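Side-chain contacts in leucine--trna ligase (Agrobacterium radiobacter, PDB 5AH5), which probably joins leucine to its cognate tRNA at the expense of ATP, as a leucyl-tRNA synthetase of class I: residues Leu132-Leu137 and Asp485-Phe490; Arg636-Ser641 and Trp727-Cys732; Arg571-Ser574 and Asn579-Asp582. All coordinates share one frame; numbering follows the deposited sequence.

Interaction 1. Residues Leu132-Leu137 and Asp485-Phe490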
ATOM      1  N   LEU B 132      12.496 -21.936   0.903  1.00 23.23           N
ATOM      2  CA  LEU B 132      13.963 -22.047   0.563  1.00 24.38           C
ATOM      3  C   LEU B 132      14.570 -20.647   0.344  1.00 25.25           C
ATOM      4  O   LEU B 132      15.531 -20.165   1.038  1.00 27.59           O
ATOM      5  CB  LEU B 132      14.125 -22.948  -0.725  1.00 24.76           C
ATOM      6  CG  LEU B 132      15.542 -22.992  -1.362  1.00 27.93           C
ATOM      7  CD1 LEU B 132      16.626 -23.380  -0.355  1.00 31.94           C
ATOM      8  CD2 LEU B 132      15.567 -23.959  -2.537  1.00 30.72           C
ATOM      9  N   ALA B 133      13.915 -19.906  -0.540  1.00 26.66           N
ATOM     10  CA  ALA B 133      14.349 -18.518  -0.765  1.00 25.17           C
ATOM     11  C   ALA B 133      14.395 -17.671   0.471  1.00 23.46           C
ATOM     12  O   ALA B 133      15.402 -16.994   0.745  1.00 23.82           O
ATOM     13  CB  ALA B 133      13.475 -17.885  -1.821  1.00 28.68           C
ATOM     14  N   GLN B 134      13.369 -17.738   1.311  1.00 23.56           N
ATOM     15  CA  GLN B 134      13.363 -16.862   2.469  1.00 23.50           C
ATOM     16  C   GLN B 134      14.371 -17.267   3.498  1.00 22.59           C
ATOM     17  O   GLN B 134      14.951 -16.420   4.180  1.00 25.47           O
ATOM     18  CB  GLN B 134      11.957 -16.859   3.078  1.00 27.19           C
ATOM     19  CG  GLN B 134      11.744 -15.807   4.153  1.00 29.91           C
ATOM     20  CD  GLN B 134      10.266 -15.415   4.266  1.00 31.03           C
ATOM     21  OE1 GLN B 134       9.717 -14.794   3.355  1.00 33.26           O
ATOM     22  NE2 GLN B 134       9.617 -15.813   5.348  1.00 27.99           N
ATOM     23  N   GLN B 135      14.601 -18.585   3.621  1.00 25.78           N
ATOM     24  CA  GLN B 135      15.591 -19.097   4.575  1.00 23.87           C
ATOM     25  C   GLN B 135      16.964 -18.660   4.142  1.00 23.74           C
ATOM     26  O   GLN B 135      17.758 -18.224   4.975  1.00 26.49           O
ATOM     27  CB  GLN B 135      15.449 -20.601   4.762  1.00 24.74           C
ATOM     28  CG  GLN B 135      14.175 -20.952   5.534  1.00 27.79           C
ATOM     29  CD  GLN B 135      13.917 -22.463   5.658  1.00 28.04           C
ATOM     30  OE1 GLN B 135      14.402 -23.294   4.876  1.00 26.81           O
ATOM     31  NE2 GLN B 135      13.138 -22.809   6.653  1.00 28.36           N
ATOM     32  N   LYS B 136      17.219 -18.660   2.847  1.00 26.10           N
ATOM     33  CA  LYS B 136      18.509 -18.113   2.366  1.00 30.32           C
ATOM     34  C   LYS B 136      18.662 -16.690   2.657  1.00 28.68           C
ATOM     35  O   LYS B 136      19.732 -16.255   3.148  1.00 30.85           O
ATOM     36  CB  LYS B 136      18.718 -18.308   0.884  1.00 31.19           C
ATOM     37  CG  LYS B 136      18.839 -19.744   0.477  1.00 36.20           C
ATOM     38  CD  LYS B 136      19.111 -19.798  -1.016  1.00 41.79           C
ATOM     39  CE  LYS B 136      19.157 -21.204  -1.514  1.00 46.80           C
ATOM     40  NZ  LYS B 136      19.929 -21.268  -2.781  1.00 53.47           N
ATOM     41  N   LEU B 137      17.596 -15.922   2.398  1.00 32.10           N
ATOM     42  CA  LEU B 137      17.650 -14.497   2.728  1.00 31.71           C
ATOM     43  C   LEU B 137      17.839 -14.294   4.227  1.00 30.00           C
ATOM     44  O   LEU B 137      18.612 -13.453   4.648  1.00 30.68           O
ATOM     45  CB  LEU B 137      16.381 -13.772   2.270  1.00 35.79           C
ATOM     46  CG  LEU B 137      16.191 -13.470   0.782  1.00 36.00           C
ATOM     47  CD1 LEU B 137      14.984 -12.540   0.703  1.00 38.02           C
ATOM     48  CD2 LEU B 137      17.410 -12.814   0.182  1.00 37.04           C
ATOM     49  N   ASP B 485      10.746 -21.672  16.692  1.00 29.33           N
ATOM     50  CA  ASP B 485       9.843 -20.557  16.268  1.00 31.00           C
ATOM     51  C   ASP B 485       9.844 -20.375  14.761  1.00 32.02           C
ATOM     52  O   ASP B 485      10.775 -20.869  14.056  1.00 26.46           O
ATOM     53  CB  ASP B 485      10.241 -19.250  16.947  1.00 30.78           C
ATOM     54  CG  ASP B 485       9.999 -19.281  18.462  1.00 33.63           C
ATOM     55  OD1 ASP B 485       9.239 -20.170  18.915  1.00 35.70           O
ATOM     56  OD2 ASP B 485      10.546 -18.428  19.190  1.00 35.12           O
ATOM     57  N   THR B 486       8.783 -19.704  14.280  1.00 28.21           N
ATOM     58  CA  THR B 486       8.586 -19.442  12.876  1.00 25.11           C
ATOM     59  C   THR B 486       8.652 -17.940  12.576  1.00 28.40           C
ATOM     60  O   THR B 486       8.605 -17.080  13.487  1.00 28.81           O
ATOM     61  CB  THR B 486       7.344 -20.107  12.337  1.00 25.18           C
ATOM     62  OG1 THR B 486       6.158 -19.652  13.012  1.00 26.19           O
ATOM     63  CG2 THR B 486       7.475 -21.609  12.430  1.00 28.90           C
ATOM     64  N   MET B 487       8.772 -17.619  11.308  1.00 25.75           N
ATOM     65  CA  MET B 487       8.848 -16.226  10.923  1.00 29.29           C
ATOM     66  C   MET B 487       7.447 -15.608  10.833  1.00 24.34           C
ATOM     67  O   MET B 487       6.498 -16.173  10.293  1.00 21.72           O
ATOM     68  CB  MET B 487       9.590 -16.090   9.592  1.00 31.92           C
ATOM     69  CG  MET B 487      11.016 -16.601   9.636  1.00 32.40           C
ATOM     70  SD  MET B 487      11.894 -16.255   8.117  1.00 30.59           S
ATOM     71  CE  MET B 487      13.139 -17.568   8.030  1.00 32.61           C
ATOM     72  N   ASP B 488       7.323 -14.411  11.339  1.00 27.43           N
ATOM     73  CA  ASP B 488       6.067 -13.645  11.098  1.00 28.59           C
ATOM     74  C   ASP B 488       5.701 -13.458   9.602  1.00 26.33           C
ATOM     75  O   ASP B 488       6.591 -13.328   8.780  1.00 21.12           O
ATOM     76  CB  ASP B 488       6.152 -12.304  11.753  1.00 30.24           C
ATOM     77  CG  ASP B 488       4.759 -11.629  11.838  1.00 35.69           C
ATOM     78  OD1 ASP B 488       3.869 -12.085  12.656  1.00 31.70           O
ATOM     79  OD2 ASP B 488       4.583 -10.648  11.050  1.00 35.93           O
ATOM     80  N   THR B 489       4.404 -13.532   9.297  1.00 27.60           N
ATOM     81  CA  THR B 489       3.838 -13.284   7.954  1.00 29.32           C
ATOM     82  C   THR B 489       4.372 -12.001   7.253  1.00 29.60           C
ATOM     83  O   THR B 489       4.566 -12.001   6.048  1.00 26.66           O
ATOM     84  CB  THR B 489       2.306 -13.261   7.968  1.00 31.29           C
ATOM     85  OG1 THR B 489       1.821 -13.061   6.644  1.00 31.48           O
ATOM     86  CG2 THR B 489       1.704 -12.186   8.878  1.00 29.41           C
ATOM     87  N   PHE B 490       4.713 -10.967   8.016  1.00 27.46           N
ATOM     88  CA  PHE B 490       5.246  -9.761   7.407  1.00 31.06           C
ATOM     89  C   PHE B 490       6.687  -9.863   6.920  1.00 31.91           C
ATOM     90  O   PHE B 490       7.139  -9.019   6.105  1.00 25.65           O
ATOM     91  CB  PHE B 490       5.014  -8.532   8.284  1.00 30.53           C
ATOM     92  CG  PHE B 490       3.565  -8.177   8.395  1.00 29.98           C
ATOM     93  CD1 PHE B 490       2.926  -7.496   7.338  1.00 26.65           C
ATOM     94  CD2 PHE B 490       2.832  -8.486   9.531  1.00 29.04           C
ATOM     95  CE1 PHE B 490       1.612  -7.107   7.459  1.00 27.04           C
ATOM     96  CE2 PHE B 490       1.491  -8.154   9.631  1.00 30.45           C
ATOM     97  CZ  PHE B 490       0.875  -7.469   8.575  1.00 32.17           C
TER

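Interaction 2. Residues Arg636-Ser641 and Trp727-Cys732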
ATOM      1  N   ARG B 636     -24.304  -1.041 -40.859  1.00 48.62           N
ATOM      2  CA  ARG B 636     -23.222  -0.095 -41.039  1.00 52.99           C
ATOM      3  C   ARG B 636     -21.874  -0.675 -40.612  1.00 54.62           C
ATOM      4  O   ARG B 636     -20.846  -0.511 -41.314  1.00 49.43           O
ATOM      5  CB  ARG B 636     -23.539   1.187 -40.293  1.00 57.16           C
ATOM      6  CG  ARG B 636     -24.861   1.805 -40.741  1.00 62.80           C
ATOM      7  CD  ARG B 636     -25.019   3.199 -40.194  1.00 69.62           C
ATOM      8  NE  ARG B 636     -26.325   3.775 -40.515  1.00 79.21           N
ATOM      9  CZ  ARG B 636     -26.599   5.082 -40.553  1.00 87.39           C
ATOM     10  NH1 ARG B 636     -25.646   5.999 -40.323  1.00 89.32           N
ATOM     11  NH2 ARG B 636     -27.845   5.484 -40.834  1.00 88.66           N
ATOM     12  N   LEU B 637     -21.882  -1.419 -39.509  1.00 47.46           N
ATOM     13  CA  LEU B 637     -20.650  -2.050 -39.036  1.00 44.46           C
ATOM     14  C   LEU B 637     -20.095  -3.051 -40.010  1.00 41.07           C
ATOM     15  O   LEU B 637     -18.900  -3.073 -40.278  1.00 40.18           O
ATOM     16  CB  LEU B 637     -20.856  -2.722 -37.670  1.00 41.30           C
ATOM     17  CG  LEU B 637     -20.945  -1.679 -36.568  1.00 38.06           C
ATOM     18  CD1 LEU B 637     -21.451  -2.345 -35.296  1.00 41.24           C
ATOM     19  CD2 LEU B 637     -19.578  -1.056 -36.342  1.00 41.31           C
ATOM     20  N   ARG B 638     -20.956  -3.882 -40.539  1.00 44.42           N
ATOM     21  CA  ARG B 638     -20.509  -4.907 -41.454  1.00 56.83           C
ATOM     22  C   ARG B 638     -20.129  -4.345 -42.849  1.00 57.03           C
ATOM     23  O   ARG B 638     -19.512  -5.052 -43.636  1.00 60.43           O
ATOM     24  CB  ARG B 638     -21.521  -6.058 -41.464  1.00 62.78           C
ATOM     25  CG  ARG B 638     -21.540  -6.773 -40.097  1.00 69.60           C
ATOM     26  CD  ARG B 638     -22.509  -7.948 -40.009  1.00 79.26           C
ATOM     27  NE  ARG B 638     -22.215  -8.786 -38.830  1.00 93.13           N
ATOM     28  CZ  ARG B 638     -23.072  -9.621 -38.206  1.00 93.97           C
ATOM     29  NH1 ARG B 638     -24.335  -9.774 -38.617  1.00 86.19           N
ATOM     30  NH2 ARG B 638     -22.660 -10.316 -37.135  1.00 84.88           N
ATOM     31  N   SER B 639     -20.417  -3.061 -43.091  1.00 54.95           N
ATOM     32  CA  SER B 639     -20.118  -2.371 -44.334  1.00 53.86           C
ATOM     33  C   SER B 639     -18.822  -1.562 -44.312  1.00 53.55           C
ATOM     34  O   SER B 639     -18.291  -1.246 -45.387  1.00 55.94           O
ATOM     35  CB  SER B 639     -21.305  -1.436 -44.712  1.00 53.43           C
ATOM     36  OG  SER B 639     -21.152  -0.105 -44.192  1.00 56.86           O
ATOM     37  N   SER B 640     -18.348  -1.173 -43.119  1.00 47.04           N
ATOM     38  CA  SER B 640     -17.065  -0.512 -42.975  1.00 45.48           C
ATOM     39  C   SER B 640     -16.110  -1.252 -42.007  1.00 49.25           C
ATOM     40  O   SER B 640     -16.505  -1.661 -40.918  1.00 47.98           O
ATOM     41  CB  SER B 640     -17.271   0.876 -42.459  1.00 44.22           C
ATOM     42  OG  SER B 640     -16.025   1.576 -42.460  1.00 53.20           O
ATOM     43  N   SER B 641     -14.844  -1.359 -42.392  1.00 39.36           N
ATOM     44  CA  SER B 641     -13.817  -1.975 -41.574  1.00 42.28           C
ATOM     45  C   SER B 641     -13.217  -0.963 -40.615  1.00 41.45           C
ATOM     46  O   SER B 641     -12.262  -1.292 -39.941  1.00 41.07           O
ATOM     47  CB  SER B 641     -12.702  -2.492 -42.498  1.00 45.72           C
ATOM     48  OG  SER B 641     -11.973  -1.374 -43.070  1.00 42.73           O
ATOM     49  N   TRP B 727     -16.988  -6.259 -30.397  1.00 33.22           N
ATOM     50  CA  TRP B 727     -15.929  -6.295 -31.426  1.00 36.28           C
ATOM     51  C   TRP B 727     -16.111  -7.413 -32.426  1.00 37.93           C
ATOM     52  O   TRP B 727     -16.113  -7.148 -33.665  1.00 35.77           O
ATOM     53  CB  TRP B 727     -14.580  -6.410 -30.746  1.00 35.86           C
ATOM     54  CG  TRP B 727     -13.330  -6.307 -31.561  1.00 35.78           C
ATOM     55  CD1 TRP B 727     -12.480  -7.323 -31.849  1.00 40.12           C
ATOM     56  CD2 TRP B 727     -12.708  -5.133 -32.024  1.00 34.79           C
ATOM     57  NE1 TRP B 727     -11.385  -6.868 -32.504  1.00 36.80           N
ATOM     58  CE2 TRP B 727     -11.472  -5.511 -32.595  1.00 37.73           C
ATOM     59  CE3 TRP B 727     -13.071  -3.785 -32.026  1.00 31.95           C
ATOM     60  CZ2 TRP B 727     -10.614  -4.589 -33.216  1.00 39.69           C
ATOM     61  CZ3 TRP B 727     -12.213  -2.870 -32.577  1.00 36.17           C
ATOM     62  CH2 TRP B 727     -11.006  -3.265 -33.196  1.00 39.36           C
ATOM     63  N   ALA B 728     -16.304  -8.635 -31.915  1.00 32.78           N
ATOM     64  CA  ALA B 728     -16.561  -9.792 -32.780  1.00 37.52           C
ATOM     65  C   ALA B 728     -17.862  -9.695 -33.543  1.00 38.93           C
ATOM     66  O   ALA B 728     -17.913 -10.037 -34.729  1.00 34.65           O
ATOM     67  CB  ALA B 728     -16.550 -11.112 -32.004  1.00 37.03           C
ATOM     68  N   LEU B 729     -18.927  -9.300 -32.852  1.00 37.38           N
ATOM     69  CA  LEU B 729     -20.205  -9.109 -33.504  1.00 40.72           C
ATOM     70  C   LEU B 729     -20.100  -8.085 -34.694  1.00 40.39           C
ATOM     71  O   LEU B 729     -20.680  -8.271 -35.749  1.00 37.59           O
ATOM     72  CB  LEU B 729     -21.219  -8.656 -32.497  1.00 39.72           C
ATOM     73  CG  LEU B 729     -22.644  -8.461 -32.984  1.00 43.76           C
ATOM     74  CD1 LEU B 729     -23.314  -9.812 -33.264  1.00 46.52           C
ATOM     75  CD2 LEU B 729     -23.404  -7.632 -31.941  1.00 44.46           C
ATOM     76  N   SER B 730     -19.293  -7.065 -34.518  1.00 39.21           N
ATOM     77  CA  SER B 730     -19.091  -6.087 -35.577  1.00 41.15           C
ATOM     78  C   SER B 730     -18.259  -6.608 -36.783  1.00 45.97           C
ATOM     79  O   SER B 730     -18.051  -5.840 -37.716  1.00 48.92           O
ATOM     80  CB  SER B 730     -18.401  -4.855 -35.002  1.00 35.66           C
ATOM     81  OG  SER B 730     -17.004  -4.951 -35.088  1.00 33.87           O
ATOM     82  N   GLY B 731     -17.743  -7.852 -36.724  1.00 38.74           N
ATOM     83  CA  GLY B 731     -16.989  -8.443 -37.795  1.00 37.46           C
ATOM     84  C   GLY B 731     -15.482  -8.469 -37.643  1.00 40.15           C
ATOM     85  O   GLY B 731     -14.808  -8.978 -38.508  1.00 43.83           O
ATOM     86  N   CYS B 732     -14.911  -7.935 -36.574  1.00 44.77           N
ATOM     87  CA  CYS B 732     -13.456  -8.082 -36.372  1.00 41.57           C
ATOM     88  C   CYS B 732     -13.075  -9.541 -36.001  1.00 42.14           C
ATOM     89  O   CYS B 732     -13.871 -10.288 -35.416  1.00 48.32           O
ATOM     90  CB  CYS B 732     -12.957  -7.067 -35.364  1.00 38.88           C
ATOM     91  SG  CYS B 732     -13.430  -5.366 -35.763  1.00 44.38           S
TER

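Interaction 3. Residues Arg571-Ser574 and Asn579-Asp582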
ATOM      1  N   ARG B 571     -21.455  -0.218   7.166  1.00 34.14           N
ATOM      2  CA  ARG B 571     -20.666  -0.988   8.200  1.00 35.26           C
ATOM      3  C   ARG B 571     -19.593  -1.823   7.510  1.00 31.31           C
ATOM      4  O   ARG B 571     -19.827  -2.401   6.452  1.00 27.72           O
ATOM      5  CB  ARG B 571     -21.546  -1.922   9.007  1.00 37.48           C
ATOM      6  CG  ARG B 571     -22.829  -1.240   9.474  1.00 40.36           C
ATOM      7  CD  ARG B 571     -23.676  -2.233  10.250  1.00 42.46           C
ATOM      8  NE  ARG B 571     -24.249  -3.240   9.359  1.00 43.78           N
ATOM      9  CZ  ARG B 571     -24.816  -4.389   9.758  1.00 45.33           C
ATOM     10  NH1 ARG B 571     -24.919  -4.718  11.061  1.00 41.34           N
ATOM     11  NH2 ARG B 571     -25.315  -5.211   8.838  1.00 41.49           N
ATOM     12  N   LYS B 572     -18.414  -1.862   8.085  1.00 33.12           N
ATOM     13  CA  LYS B 572     -17.417  -2.881   7.667  1.00 37.67           C
ATOM     14  C   LYS B 572     -18.076  -4.285   7.508  1.00 37.10           C
ATOM     15  O   LYS B 572     -18.963  -4.686   8.302  1.00 31.61           O
ATOM     16  CB  LYS B 572     -16.267  -2.872   8.661  1.00 40.05           C
ATOM     17  CG  LYS B 572     -15.241  -3.940   8.428  1.00 50.63           C
ATOM     18  CD  LYS B 572     -14.078  -3.822   9.388  1.00 59.70           C
ATOM     19  CE  LYS B 572     -13.273  -5.118   9.374  1.00 67.53           C
ATOM     20  NZ  LYS B 572     -11.892  -4.829   9.845  1.00 74.85           N
ATOM     21  N   GLN B 573     -17.758  -4.969   6.411  1.00 35.68           N
ATOM     22  CA  GLN B 573     -18.230  -6.322   6.169  1.00 36.79           C
ATOM     23  C   GLN B 573     -17.463  -7.273   7.070  1.00 39.65           C
ATOM     24  O   GLN B 573     -16.250  -7.091   7.280  1.00 44.35           O
ATOM     25  CB  GLN B 573     -18.076  -6.727   4.726  1.00 41.61           C
ATOM     26  CG  GLN B 573     -18.834  -5.789   3.785  1.00 41.71           C
ATOM     27  CD  GLN B 573     -19.218  -6.424   2.487  1.00 40.44           C
ATOM     28  OE1 GLN B 573     -18.874  -7.575   2.205  1.00 39.70           O
ATOM     29  NE2 GLN B 573     -19.965  -5.684   1.685  1.00 37.78           N
ATOM     30  N   SER B 574     -18.187  -8.218   7.681  1.00 41.48           N
ATOM     31  CA  SER B 574     -17.547  -9.256   8.538  1.00 42.42           C
ATOM     32  C   SER B 574     -18.485 -10.379   8.826  1.00 42.78           C
ATOM     33  O   SER B 574     -19.722 -10.193   8.819  1.00 32.60           O
ATOM     34  CB  SER B 574     -17.013  -8.715   9.872  1.00 45.56           C
ATOM     35  OG  SER B 574     -17.998  -8.768  10.886  1.00 52.84           O
ATOM     36  N   ASN B 579     -22.956  -9.835   6.926  1.00 32.53           N
ATOM     37  CA  ASN B 579     -23.104  -8.929   5.786  1.00 34.44           C
ATOM     38  C   ASN B 579     -21.912  -9.064   4.767  1.00 38.81           C
ATOM     39  O   ASN B 579     -21.565  -8.075   4.110  1.00 38.82           O
ATOM     40  CB  ASN B 579     -23.136  -7.498   6.350  1.00 30.49           C
ATOM     41  CG  ASN B 579     -21.836  -7.123   7.072  1.00 30.80           C
ATOM     42  OD1 ASN B 579     -20.972  -7.990   7.417  1.00 32.81           O
ATOM     43  ND2 ASN B 579     -21.674  -5.853   7.314  1.00 30.08           N
ATOM     44  N   VAL B 580     -21.217 -10.208   4.736  1.00 41.33           N
ATOM     45  CA  VAL B 580     -20.151 -10.470   3.734  1.00 42.56           C
ATOM     46  C   VAL B 580     -20.788 -10.729   2.374  1.00 41.01           C
ATOM     47  O   VAL B 580     -21.597 -11.614   2.219  1.00 41.51           O
ATOM     48  CB  VAL B 580     -19.225 -11.647   4.107  1.00 50.03           C
ATOM     49  CG1 VAL B 580     -18.066 -11.796   3.083  1.00 44.30           C
ATOM     50  CG2 VAL B 580     -18.650 -11.436   5.511  1.00 48.97           C
ATOM     51  N   THR B 581     -20.480  -9.886   1.404  1.00 42.18           N
ATOM     52  CA  THR B 581     -20.929 -10.094   0.009  1.00 40.36           C
ATOM     53  C   THR B 581     -20.242 -11.345  -0.569  1.00 36.91           C
ATOM     54  O   THR B 581     -19.064 -11.500  -0.357  1.00 33.60           O
ATOM     55  CB  THR B 581     -20.538  -8.857  -0.816  1.00 40.66           C
ATOM     56  OG1 THR B 581     -21.158  -7.697  -0.232  1.00 36.74           O
ATOM     57  CG2 THR B 581     -20.947  -9.011  -2.290  1.00 39.25           C
ATOM     58  N   ASP B 582     -20.989 -12.235  -1.215  1.00 31.95           N
ATOM     59  CA  ASP B 582     -20.428 -13.266  -2.055  1.00 36.84           C
ATOM     60  C   ASP B 582     -20.285 -12.815  -3.508  1.00 33.35           C
ATOM     61  O   ASP B 582     -21.236 -12.893  -4.243  1.00 31.94           O
ATOM     62  CB  ASP B 582     -21.285 -14.548  -2.032  1.00 40.71           C
ATOM     63  CG  ASP B 582     -20.658 -15.714  -2.822  1.00 45.10           C
ATOM     64  OD1 ASP B 582     -19.575 -15.559  -3.491  1.00 43.70           O
ATOM     65  OD2 ASP B 582     -21.271 -16.800  -2.778  1.00 51.64           O
TER

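Interaction 1. Residues Leu132-Leu137 and Asp485-Phe490
Q134 and M487 run past each other in opposite directions, amide against thioether. The Q134 CB points from the helix toward segment 485-490; with CG anti to the backbone N (chi1 -170°) and the chain extended beyond it, the amide is carried to the M487 sulfur. CG touches M487 SD at 4.0 Å. Farther out, NE2 sends a weak, long hydrogen bond to the same sulfur, with 3.6 Å between Q134 NE2 and M487 SD and an N-H...S angle of 148°. The main partners of this buried amide lie outside the two segments: NE2 also donates to D492 OD1, and OE1 accepts from W495 NE1. A glutamine suits the place because it both gives and receives, while methionine offers a soft, polarisable partner. The contact lies where helix 128-143 of the class I catalytic region meets strand 486-487, which pairs antiparallel with strands 415-419 and 425-432. Beyond the sulfur, M487 CE reaches Q135 CG at 4.3 Å. The Q135 amide is held by I447 N and P426 O. D488 sits at the N-cap of a short, weakly bonded helical turn, its OD2 accepting from F490 N at 3.1 Å, while OD1 salt-bridges R419 NE.

Interaction 2. Residues Arg636-Ser641 and Trp727-Cys732
L637 and S730 make the apolar part of this contact: L637 CD1 lies 4.0 Å from S730 CB, and the other methyl, CD2, is scarcely farther. A leucine suits this buried spot because both of its methyls can pack against the small serine CB. The polar part is slight. R638 stretches from CG to NE and brings NH2 to the carbonyl of L729, but the bond is weak, 3.2 Å from R638 NH2 to L729 O with an N-H...O angle of only 129°. Arginine, exposed here, is long enough to reach that carbonyl while its aliphatic part passes along the turn. The same nitrogen also brushes the CD1 methyl of L729.

Bonds within segment 727-732 hold the turn that follows its helix. G731, at positive phi (102°), which glycine adopts readily, ends it in a Schellman motif: C732 N bonds to W727 O and G731 N to A728 O. S730 OG also donates to W727 O, at 2.8 Å and from the opposite face of the carbonyl plane to C732 N. C732 SG sits 3.6 Å above the W727 ring plane, over its centre. The last turns of helices 634-639 and 720-729 come together here, where R709 of helix 701-715 bonds through NH2 to both L637 O and S730 O, and F630 of helix 617-632 touches L637 and S730.

Interaction 3. Residues Arg571-Ser574 and Asn579-Asp582
Both segments are irregular but mostly extended, N579 excepted, and they come closest where the CA atoms of Q573 and V580 lie 5.2 Å apart; the hydrogen bonds between them all use a side chain. Segment 571-574 contains the first three residues of KQSKS, the counterpart of the KMSKS signature of class I synthetases, starting at K572; segment 579-582 follows it. K575, the predicted ATP-binding lysine, comes directly after S574.

N579 uses both ends of its amide on backbone groups either side of Q573. ND2 donates almost straight to K572 O at 3.1 Å, though from above that carbonyl's plane, while OD1 accepts from S574 N at 2.8 Å. A chi1 of 62° puts CG between the backbone N and the carbonyl carbon, which swings the amide over the backbone of segment 571-574. Asparagine is apt, having a donor and an acceptor on a short arm. D567 OD2 takes a further bond from N579 ND2 and a salt bridge from R571 NE. ND2 lies over one face of the R571 guanidinium, 4.0 Å from NH2, but with the planes 66° apart the groups do not stack.

Q573 OE1 accepts a nearly straight bond from T581 N at 2.9 Å; its NE2 donates a bent one (147°) to T581 OG1 at 3.0 Å. Threonine suits because OG1 accepts beside its own N-H. N566 O shares NE2, and the Q573 side chain lies about 6 Å from the bound leucylsulfamoyl adenosine. V580, itself exposed, brings CG2 to 3.5 Å from S574 C.

Along the chain the three contacts lie in series; none nests in or crosses another. Interaction 1 closes first, with 347 residues between its segments. The loop between them carries the editing domain and the zinc-binding cysteines, so the contact joins the two separated parts of the catalytic region. Interaction 3 follows as a tight closure over four residues, in the KMSKS loop near the bound adenylate analogue and just ahead of helix 583-590; it approaches interaction 1 to about 13 Å between nearest atoms. Interaction 2 comes last, joining helices 634-639 and 720-729 across an 85-residue, mainly helical excursion in the anticodon-binding region, about 43 Å from interaction 3 between centres.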